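Local structure of NOL1/NOP2/sun family protein (Enterococcus faecium, 3M4X) at residues 328-333 with 337-342; 320-325 with 375-380. The protein probably methylates ribosomal RNA, pairing an RsmB/F-type methyltransferase domain with a PUA-like RNA-binding domain. All coordinates share one frame; numbering follows the deposited sequence.

Contact 1. Residues 328-333 with 337-342; sequences KLWTEF and FHYEAT
Phe333 and Phe337, four residues apart in sequence, lie side by side and point the same way. Their ring planes are within 16° of parallel, but the centroids stand 5.0 Å apart and the rings are slid so far that they barely overlap. What meets the Phe333 ring is largely the root of the other side chain: Phe337 CB sits 4.0 Å from the centroid of the Phe333 ring, 18° off its normal, a CH-pi contact over one face. Reciprocally, Phe333 CZ reaches over the rim of one face of the Phe337 ring, 3.6 Å from Phe337 CG. Both side chains have CG anti to the backbone N, which accounts for their common direction.

Between the backbones of the same two residues, Phe337 N donates to Phe333 O at 2.9 Å, with an N-H...O angle of 139°, so the bond is noticeably bent. This bond belongs to the C-terminal end of helix 324-336, which closes in a Schellman motif: His338 takes positive phi as the C-prime residue, while Tyr339 N pairs with Ser334 O and His338 N with Asn335 O.

Past that turn the chain crosses the end of the helix, and Tyr339 meets Trp330. The benzo edge of the indole is used: Trp330 CH2 lies 3.8 Å from Tyr339 CD2, an atom near the indole plane, whereas the tyrosine ring receives it obliquely. The Tyr339 OH is hydrogen-bonded to Glu354 on strand 351-355. Phe382 meets the rings of both Trp330 and Phe333, edge-to-face in the case of Trp330.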
ATOM      1  N   LYS A 328      18.547  17.097  23.303  1.00 71.10           N
ATOM      2  CA  LYS A 328      18.550  16.600  24.670  1.00 73.93           C
ATOM      3  C   LYS A 328      17.278  15.815  24.917  1.00 67.02           C
ATOM      4  O   LYS A 328      17.324  14.646  25.284  1.00 65.19           O
ATOM      5  CB  LYS A 328      18.669  17.749  25.678  1.00 82.54           C
ATOM      6  CG  LYS A 328      18.364  17.352  27.124  1.00 86.19           C
ATOM      7  CD  LYS A 328      18.602  18.505  28.090  1.00 90.65           C
ATOM      8  CE  LYS A 328      20.070  18.913  28.110  1.00 91.87           C
ATOM      9  NZ  LYS A 328      20.280  20.216  28.800  1.00 92.56           N
ATOM     10  N   LEU A 329      16.145  16.474  24.703  1.00 63.81           N
ATOM     11  CA  LEU A 329      14.838  15.850  24.878  1.00 63.75           C
ATOM     12  C   LEU A 329      14.719  14.454  24.236  1.00 55.93           C
ATOM     13  O   LEU A 329      14.297  13.497  24.897  1.00 52.49           O
ATOM     14  CB  LEU A 329      13.740  16.784  24.356  1.00 65.20           C
ATOM     15  CG  LEU A 329      13.030  17.642  25.410  1.00 69.15           C
ATOM     16  CD1 LEU A 329      14.004  18.138  26.449  1.00 69.09           C
ATOM     17  CD2 LEU A 329      12.294  18.808  24.772  1.00 73.12           C
ATOM     18  N   TRP A 330      15.092  14.341  22.961  1.00 50.02           N
ATOM     19  CA  TRP A 330      14.926  13.082  22.225  1.00 52.48           C
ATOM     20  C   TRP A 330      15.847  12.005  22.755  1.00 54.12           C
ATOM     21  O   TRP A 330      15.494  10.822  22.788  1.00 50.11           O
ATOM     22  CB  TRP A 330      15.163  13.266  20.723  1.00 44.27           C
ATOM     23  CG  TRP A 330      15.502  11.985  19.981  1.00 39.95           C
ATOM     24  CD1 TRP A 330      16.724  11.628  19.475  1.00 40.37           C
ATOM     25  CD2 TRP A 330      14.611  10.895  19.668  1.00 37.28           C
ATOM     26  NE1 TRP A 330      16.646  10.392  18.867  1.00 37.94           N
ATOM     27  CE2 TRP A 330      15.361   9.923  18.976  1.00 36.02           C
ATOM     28  CE3 TRP A 330      13.250  10.651  19.909  1.00 35.68           C
ATOM     29  CZ2 TRP A 330      14.799   8.724  18.523  1.00 39.04           C
ATOM     30  CZ3 TRP A 330      12.698   9.470  19.457  1.00 34.01           C
ATOM     31  CH2 TRP A 330      13.469   8.520  18.771  1.00 36.30           C
ATOM     32  N   THR A 331      17.041  12.417  23.156  1.00 52.81           N
ATOM     33  CA  THR A 331      18.032  11.466  23.623  1.00 56.34           C
ATOM     34  C   THR A 331      17.554  10.842  24.926  1.00 53.04           C
ATOM     35  O   THR A 331      17.680   9.635  25.130  1.00 44.03           O
ATOM     36  CB  THR A 331      19.427  12.125  23.757  1.00 62.47           C
ATOM     37  OG1 THR A 331      19.910  12.465  22.444  1.00 62.05           O
ATOM     38  CG2 THR A 331      20.416  11.181  24.429  1.00 56.38           C
ATOM     39  N   GLU A 332      16.975  11.666  25.792  1.00 57.66           N
ATOM     40  CA  GLU A 332      16.396  11.166  27.026  1.00 59.29           C
ATOM     41  C   GLU A 332      15.412  10.069  26.673  1.00 56.04           C
ATOM     42  O   GLU A 332      15.618   8.905  27.027  1.00 57.00           O
ATOM     43  CB  GLU A 332      15.684  12.287  27.786  1.00 69.31           C
ATOM     44  CG  GLU A 332      16.429  13.608  27.755  1.00 81.27           C
ATOM     45  CD  GLU A 332      16.448  14.316  29.097  1.00 88.90           C
ATOM     46  OE1 GLU A 332      15.669  13.918  29.990  1.00 94.53           O
ATOM     47  OE2 GLU A 332      17.243  15.272  29.253  1.00 87.45           O
ATOM     48  N   PHE A 333      14.353  10.440  25.953  1.00 51.22           N
ATOM     49  CA  PHE A 333      13.305   9.488  25.605  1.00 41.35           C
ATOM     50  C   PHE A 333      13.868   8.226  24.971  1.00 40.24           C
ATOM     51  O   PHE A 333      13.526   7.109  25.369  1.00 45.66           O
ATOM     52  CB  PHE A 333      12.242  10.100  24.676  1.00 42.85           C
ATOM     53  CG  PHE A 333      11.260   9.086  24.163  1.00 43.24           C
ATOM     54  CD1 PHE A 333      10.149   8.737  24.913  1.00 37.20           C
ATOM     55  CD2 PHE A 333      11.478   8.440  22.959  1.00 40.86           C
ATOM     56  CE1 PHE A 333       9.268   7.779  24.465  1.00 37.43           C
ATOM     57  CE2 PHE A 333      10.594   7.480  22.502  1.00 38.92           C
ATOM     58  CZ  PHE A 333       9.488   7.149  23.259  1.00 38.56           C
ATOM     59  N   PHE A 337      13.528   4.487  26.627  1.00 53.17           N
ATOM     60  CA  PHE A 337      12.606   3.691  25.835  1.00 49.94           C
ATOM     61  C   PHE A 337      13.373   2.709  24.948  1.00 47.53           C
ATOM     62  O   PHE A 337      12.775   1.835  24.324  1.00 57.22           O
ATOM     63  CB  PHE A 337      11.648   4.584  25.040  1.00 53.17           C
ATOM     64  CG  PHE A 337      10.597   3.824  24.271  1.00 53.39           C
ATOM     65  CD1 PHE A 337       9.410   3.442  24.882  1.00 51.05           C
ATOM     66  CD2 PHE A 337      10.800   3.498  22.937  1.00 48.40           C
ATOM     67  CE1 PHE A 337       8.456   2.747  24.183  1.00 54.60           C
ATOM     68  CE2 PHE A 337       9.846   2.805  22.228  1.00 55.30           C
ATOM     69  CZ  PHE A 337       8.666   2.426  22.848  1.00 56.59           C
ATOM     70  N   HIS A 338      14.699   2.836  24.927  1.00 36.18           N
ATOM     71  CA  HIS A 338      15.572   1.899  24.205  1.00 40.66           C
ATOM     72  C   HIS A 338      15.229   1.740  22.727  1.00 51.13           C
ATOM     73  O   HIS A 338      15.149   0.622  22.213  1.00 51.80           O
ATOM     74  CB  HIS A 338      15.626   0.521  24.890  1.00 45.52           C
ATOM     75  CG  HIS A 338      16.145   0.570  26.292  1.00 46.34           C
ATOM     76  ND1 HIS A 338      17.471   0.350  26.603  1.00 47.66           N
ATOM     77  CD2 HIS A 338      15.525   0.849  27.461  1.00 40.19           C
ATOM     78  CE1 HIS A 338      17.640   0.483  27.907  1.00 45.21           C
ATOM     79  NE2 HIS A 338      16.476   0.792  28.450  1.00 41.23           N
ATOM     80  N   TYR A 339      15.039   2.870  22.053  1.00 55.73           N
ATOM     81  CA  TYR A 339      14.973   2.906  20.592  1.00 55.54           C
ATOM     82  C   TYR A 339      16.138   3.742  20.053  1.00 56.80           C
ATOM     83  O   TYR A 339      16.428   4.816  20.576  1.00 56.14           O
ATOM     84  CB  TYR A 339      13.642   3.502  20.119  1.00 53.34           C
ATOM     85  CG  TYR A 339      13.552   3.695  18.617  1.00 50.94           C
ATOM     86  CD1 TYR A 339      12.980   2.719  17.805  1.00 42.39           C
ATOM     87  CD2 TYR A 339      14.049   4.846  18.011  1.00 49.09           C
ATOM     88  CE1 TYR A 339      12.904   2.888  16.437  1.00 48.80           C
ATOM     89  CE2 TYR A 339      13.976   5.020  16.642  1.00 49.16           C
ATOM     90  CZ  TYR A 339      13.405   4.039  15.862  1.00 47.55           C
ATOM     91  OH  TYR A 339      13.328   4.204  14.501  1.00 47.44           O
ATOM     92  N   GLU A 340      16.801   3.247  19.015  1.00 59.17           N
ATOM     93  CA  GLU A 340      17.863   4.004  18.366  1.00 62.78           C
ATOM     94  C   GLU A 340      17.576   4.185  16.873  1.00 58.16           C
ATOM     95  O   GLU A 340      17.307   3.219  16.160  1.00 51.74           O
ATOM     96  CB  GLU A 340      19.209   3.314  18.577  1.00 68.42           C
ATOM     97  CG  GLU A 340      20.405   4.088  18.046  1.00 71.88           C
ATOM     98  CD  GLU A 340      21.713   3.667  18.704  1.00 79.17           C
ATOM     99  OE1 GLU A 340      21.777   2.553  19.276  1.00 79.96           O
ATOM    100  OE2 GLU A 340      22.680   4.457  18.658  1.00 81.29           O
ATOM    101  N   ALA A 341      17.645   5.430  16.410  1.00 61.59           N
ATOM    102  CA  ALA A 341      17.291   5.778  15.033  1.00 55.98           C
ATOM    103  C   ALA A 341      18.282   5.221  14.022  1.00 61.56           C
ATOM    104  O   ALA A 341      19.473   5.126  14.303  1.00 70.71           O
ATOM    105  CB  ALA A 341      17.196   7.287  14.891  1.00 50.24           C
ATOM    106  N   THR A 342      17.786   4.861  12.844  1.00 60.01           N
ATOM    107  CA  THR A 342      18.638   4.375  11.760  1.00 62.69           C
ATOM    108  C   THR A 342      18.811   5.399  10.620  1.00 61.99           C
ATOM    109  O   THR A 342      19.903   5.546  10.076  1.00 61.22           O
ATOM    110  CB  THR A 342      18.136   3.020  11.202  1.00 63.11           C
ATOM    111  OG1 THR A 342      18.906   1.958  11.774  1.00 63.86           O
ATOM    112  CG2 THR A 342      18.276   2.959   9.682  1.00 68.86           C
TER

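Contact 2. Residues 320-325 with 375-380; sequences VQMTKE and GDFKKN
This is a small, partly buried contact between the lead-in and first turn of helix 324-336 and the end of strand 372-378, an inner strand of the four-stranded antiparallel sheet, with the turn after it; it buries 142 Å² in total and has no hydrogen bond across it. Its apolar half pairs Met322, modelled as selenomethionine, with Phe377. The two side chains cross at about a right angle, and the methyl CE of Met322 comes to the outer edge of the Phe377 ring, near its plane, at CZ. The modelled CE-CZ separation is shorter than carbons can sit, so the exact place of the methyl is doubtful.

On the exposed side, Glu325 extends beyond CG toward Asn380, leaving Glu325 OE2 4.0 Å from Asn380 OD1. The carboxylate and amide planes are 65° apart; the two oxygens only approach, and no hydrogen bond joins them.

Phe377 also meets Phe382 of the adjacent strand 381-384 edge-to-face and touches Gln326 and Leu329 on helix 324-336. Val347 and Leu352, from strands 344-348 and 351-355, touch both Met322 and Phe377, placing the apolar pair between the helix and the four-stranded antiparallel sheet.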
ATOM      1  N   VAL A 320      16.367  22.258   9.974  1.00102.77           N
ATOM      2  CA  VAL A 320      15.914  20.878   9.893  1.00 93.30           C
ATOM      3  C   VAL A 320      16.541  20.048  11.006  1.00 83.89           C
ATOM      4  O   VAL A 320      15.914  19.134  11.542  1.00 76.82           O
ATOM      5  CB  VAL A 320      16.247  20.274   8.517  1.00 91.08           C
ATOM      6  CG1 VAL A 320      16.525  18.795   8.638  1.00 94.83           C
ATOM      7  CG2 VAL A 320      15.119  20.544   7.533  1.00 85.38           C
ATOM      8  N   GLN A 321      17.779  20.387  11.353  1.00 82.38           N
ATOM      9  CA  GLN A 321      18.461  19.751  12.469  1.00 75.66           C
ATOM     10  C   GLN A 321      17.722  20.049  13.770  1.00 67.02           C
ATOM     11  O   GLN A 321      17.097  21.101  13.920  1.00 56.94           O
ATOM     12  CB  GLN A 321      19.902  20.249  12.573  1.00 81.55           C
ATOM     13  CG  GLN A 321      20.930  19.144  12.757  1.00 88.05           C
ATOM     14  CD  GLN A 321      21.434  18.604  11.436  1.00 93.21           C
ATOM     15  OE1 GLN A 321      21.996  19.344  10.628  1.00 97.42           O
ATOM     16  NE2 GLN A 321      21.238  17.309  11.207  1.00 90.36           N
HETATM   17  N   MSE A 322      17.796  19.116  14.713  1.00 65.46           N
HETATM   18  CA  MSE A 322      17.195  19.332  16.021  1.00 63.11           C
HETATM   19  C   MSE A 322      17.856  20.483  16.773  1.00 60.49           C
HETATM   20  O   MSE A 322      19.067  20.665  16.722  1.00 62.82           O
HETATM   21  CB  MSE A 322      17.278  18.065  16.868  1.00 56.35           C
HETATM   22  CG  MSE A 322      16.933  16.809  16.120  1.00 55.98           C
HETATM   23 SE   MSE A 322      16.935  15.262  17.297  1.00 83.44          SE
HETATM   24  CE  MSE A 322      15.534  15.824  18.491  1.00 33.53           C
ATOM     25  N   THR A 323      17.028  21.260  17.455  1.00 59.96           N
ATOM     26  CA  THR A 323      17.466  22.218  18.454  1.00 62.61           C
ATOM     27  C   THR A 323      18.385  21.517  19.461  1.00 69.72           C
ATOM     28  O   THR A 323      18.322  20.294  19.609  1.00 69.08           O
ATOM     29  CB  THR A 323      16.221  22.787  19.173  1.00 59.46           C
ATOM     30  OG1 THR A 323      15.917  24.089  18.658  1.00 67.09           O
ATOM     31  CG2 THR A 323      16.413  22.860  20.664  1.00 53.34           C
ATOM     32  N   LYS A 324      19.246  22.281  20.134  1.00 71.89           N
ATOM     33  CA  LYS A 324      20.109  21.739  21.191  1.00 71.38           C
ATOM     34  C   LYS A 324      19.274  21.037  22.253  1.00 63.35           C
ATOM     35  O   LYS A 324      19.623  19.956  22.736  1.00 57.42           O
ATOM     36  CB  LYS A 324      20.902  22.859  21.882  1.00 81.83           C
ATOM     37  CG  LYS A 324      21.812  23.688  20.987  1.00 89.48           C
ATOM     38  CD  LYS A 324      22.455  24.824  21.790  1.00 92.74           C
ATOM     39  CE  LYS A 324      23.289  25.735  20.902  1.00 95.25           C
ATOM     40  NZ  LYS A 324      23.704  26.981  21.599  1.00 97.35           N
ATOM     41  N   GLU A 325      18.186  21.690  22.639  1.00 62.33           N
ATOM     42  CA  GLU A 325      17.286  21.175  23.652  1.00 64.29           C
ATOM     43  C   GLU A 325      16.487  19.992  23.109  1.00 63.19           C
ATOM     44  O   GLU A 325      16.176  19.046  23.840  1.00 63.03           O
ATOM     45  CB  GLU A 325      16.347  22.291  24.102  1.00 73.98           C
ATOM     46  CG  GLU A 325      15.117  21.817  24.844  1.00 84.94           C
ATOM     47  CD  GLU A 325      14.346  22.966  25.460  1.00 96.99           C
ATOM     48  OE1 GLU A 325      14.995  23.912  25.966  1.00103.42           O
ATOM     49  OE2 GLU A 325      13.095  22.922  25.442  1.00 98.78           O
ATOM     50  N   GLY A 375       7.751  11.448  16.946  1.00 38.89           N
ATOM     51  CA  GLY A 375       6.972  12.146  17.951  1.00 40.06           C
ATOM     52  C   GLY A 375       6.998  13.656  17.761  1.00 44.31           C
ATOM     53  O   GLY A 375       7.532  14.158  16.766  1.00 37.39           O
ATOM     54  N   ASP A 376       6.416  14.374  18.721  1.00 45.35           N
ATOM     55  CA  ASP A 376       6.311  15.827  18.654  1.00 50.24           C
ATOM     56  C   ASP A 376       6.926  16.486  19.873  1.00 55.65           C
ATOM     57  O   ASP A 376       6.746  16.033  21.006  1.00 57.82           O
ATOM     58  CB  ASP A 376       4.852  16.272  18.551  1.00 53.24           C
ATOM     59  CG  ASP A 376       4.200  15.818  17.270  1.00 59.44           C
ATOM     60  OD1 ASP A 376       4.938  15.627  16.286  1.00 64.75           O
ATOM     61  OD2 ASP A 376       2.962  15.651  17.243  1.00 58.76           O
ATOM     62  N   PHE A 377       7.646  17.569  19.630  1.00 60.12           N
ATOM     63  CA  PHE A 377       8.144  18.395  20.709  1.00 60.99           C
ATOM     64  C   PHE A 377       7.050  19.364  21.116  1.00 65.73           C
ATOM     65  O   PHE A 377       6.305  19.865  20.274  1.00 62.22           O
ATOM     66  CB  PHE A 377       9.368  19.171  20.251  1.00 54.54           C
ATOM     67  CG  PHE A 377      10.538  18.303  19.886  1.00 47.63           C
ATOM     68  CD1 PHE A 377      10.902  18.137  18.553  1.00 44.56           C
ATOM     69  CD2 PHE A 377      11.289  17.674  20.873  1.00 40.19           C
ATOM     70  CE1 PHE A 377      11.983  17.361  18.211  1.00 38.51           C
ATOM     71  CE2 PHE A 377      12.376  16.895  20.541  1.00 37.16           C
ATOM     72  CZ  PHE A 377      12.720  16.734  19.208  1.00 44.11           C
ATOM     73  N   LYS A 378       6.938  19.611  22.414  1.00 74.14           N
ATOM     74  CA  LYS A 378       6.019  20.628  22.898  1.00 82.17           C
ATOM     75  C   LYS A 378       6.688  21.471  23.974  1.00 85.94           C
ATOM     76  O   LYS A 378       7.911  21.636  23.975  1.00 82.42           O
ATOM     77  CB  LYS A 378       4.718  20.000  23.407  1.00 81.32           C
ATOM     78  CG  LYS A 378       3.889  19.355  22.305  1.00 83.38           C
ATOM     79  CD  LYS A 378       2.456  19.118  22.737  1.00 88.27           C
ATOM     80  CE  LYS A 378       1.642  18.499  21.612  1.00 93.01           C
ATOM     81  NZ  LYS A 378       0.209  18.325  21.990  1.00 96.87           N
ATOM     82  N   LYS A 379       5.880  22.007  24.879  1.00 91.86           N
ATOM     83  CA  LYS A 379       6.385  22.810  25.984  1.00 97.95           C
ATOM     84  C   LYS A 379       7.375  22.012  26.832  1.00 91.89           C
ATOM     85  O   LYS A 379       6.978  21.185  27.655  1.00 87.67           O
ATOM     86  CB  LYS A 379       5.211  23.309  26.830  1.00107.19           C
ATOM     87  CG  LYS A 379       3.858  22.883  26.267  1.00111.80           C
ATOM     88  CD  LYS A 379       2.727  23.803  26.696  1.00116.27           C
ATOM     89  CE  LYS A 379       1.440  23.450  25.956  1.00117.24           C
ATOM     90  NZ  LYS A 379       0.349  24.428  26.222  1.00118.92           N
ATOM     91  N   ASN A 380       8.664  22.255  26.602  1.00 90.95           N
ATOM     92  CA  ASN A 380       9.744  21.606  27.348  1.00 93.18           C
ATOM     93  C   ASN A 380       9.685  20.078  27.352  1.00 88.62           C
ATOM     94  O   ASN A 380      10.165  19.440  28.289  1.00 87.04           O
ATOM     95  CB  ASN A 380       9.776  22.114  28.795  1.00100.97           C
ATOM     96  CG  ASN A 380       9.829  23.628  28.885  1.00106.63           C
ATOM     97  OD1 ASN A 380      10.331  24.300  27.982  1.00106.96           O
ATOM     98  ND2 ASN A 380       9.312  24.172  29.982  1.00109.03           N
TER

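Coming from the N terminus, the chain enters at 320-325, the first half of contact 2, and passes directly into helix 324-336, which carries the 328-333 half of contact 1. Contact 1 closes a short loop at the helix end, with three residues between its segments. The chain then passes through strands 344-348 and 351-355 and into strand 372-378, whose end and the turn after it, 375-380, complete contact 2, so contact 1 is nested inside the longer loop. The two touch: Leu329 CB lies 4.1 Å from Phe377 CE2, and Leu329 CD2 3.9 Å from Asn380 C. Contact 1 ties the helix to the loop that follows it, contact 2 its lead-in and first turn to strand 372-378.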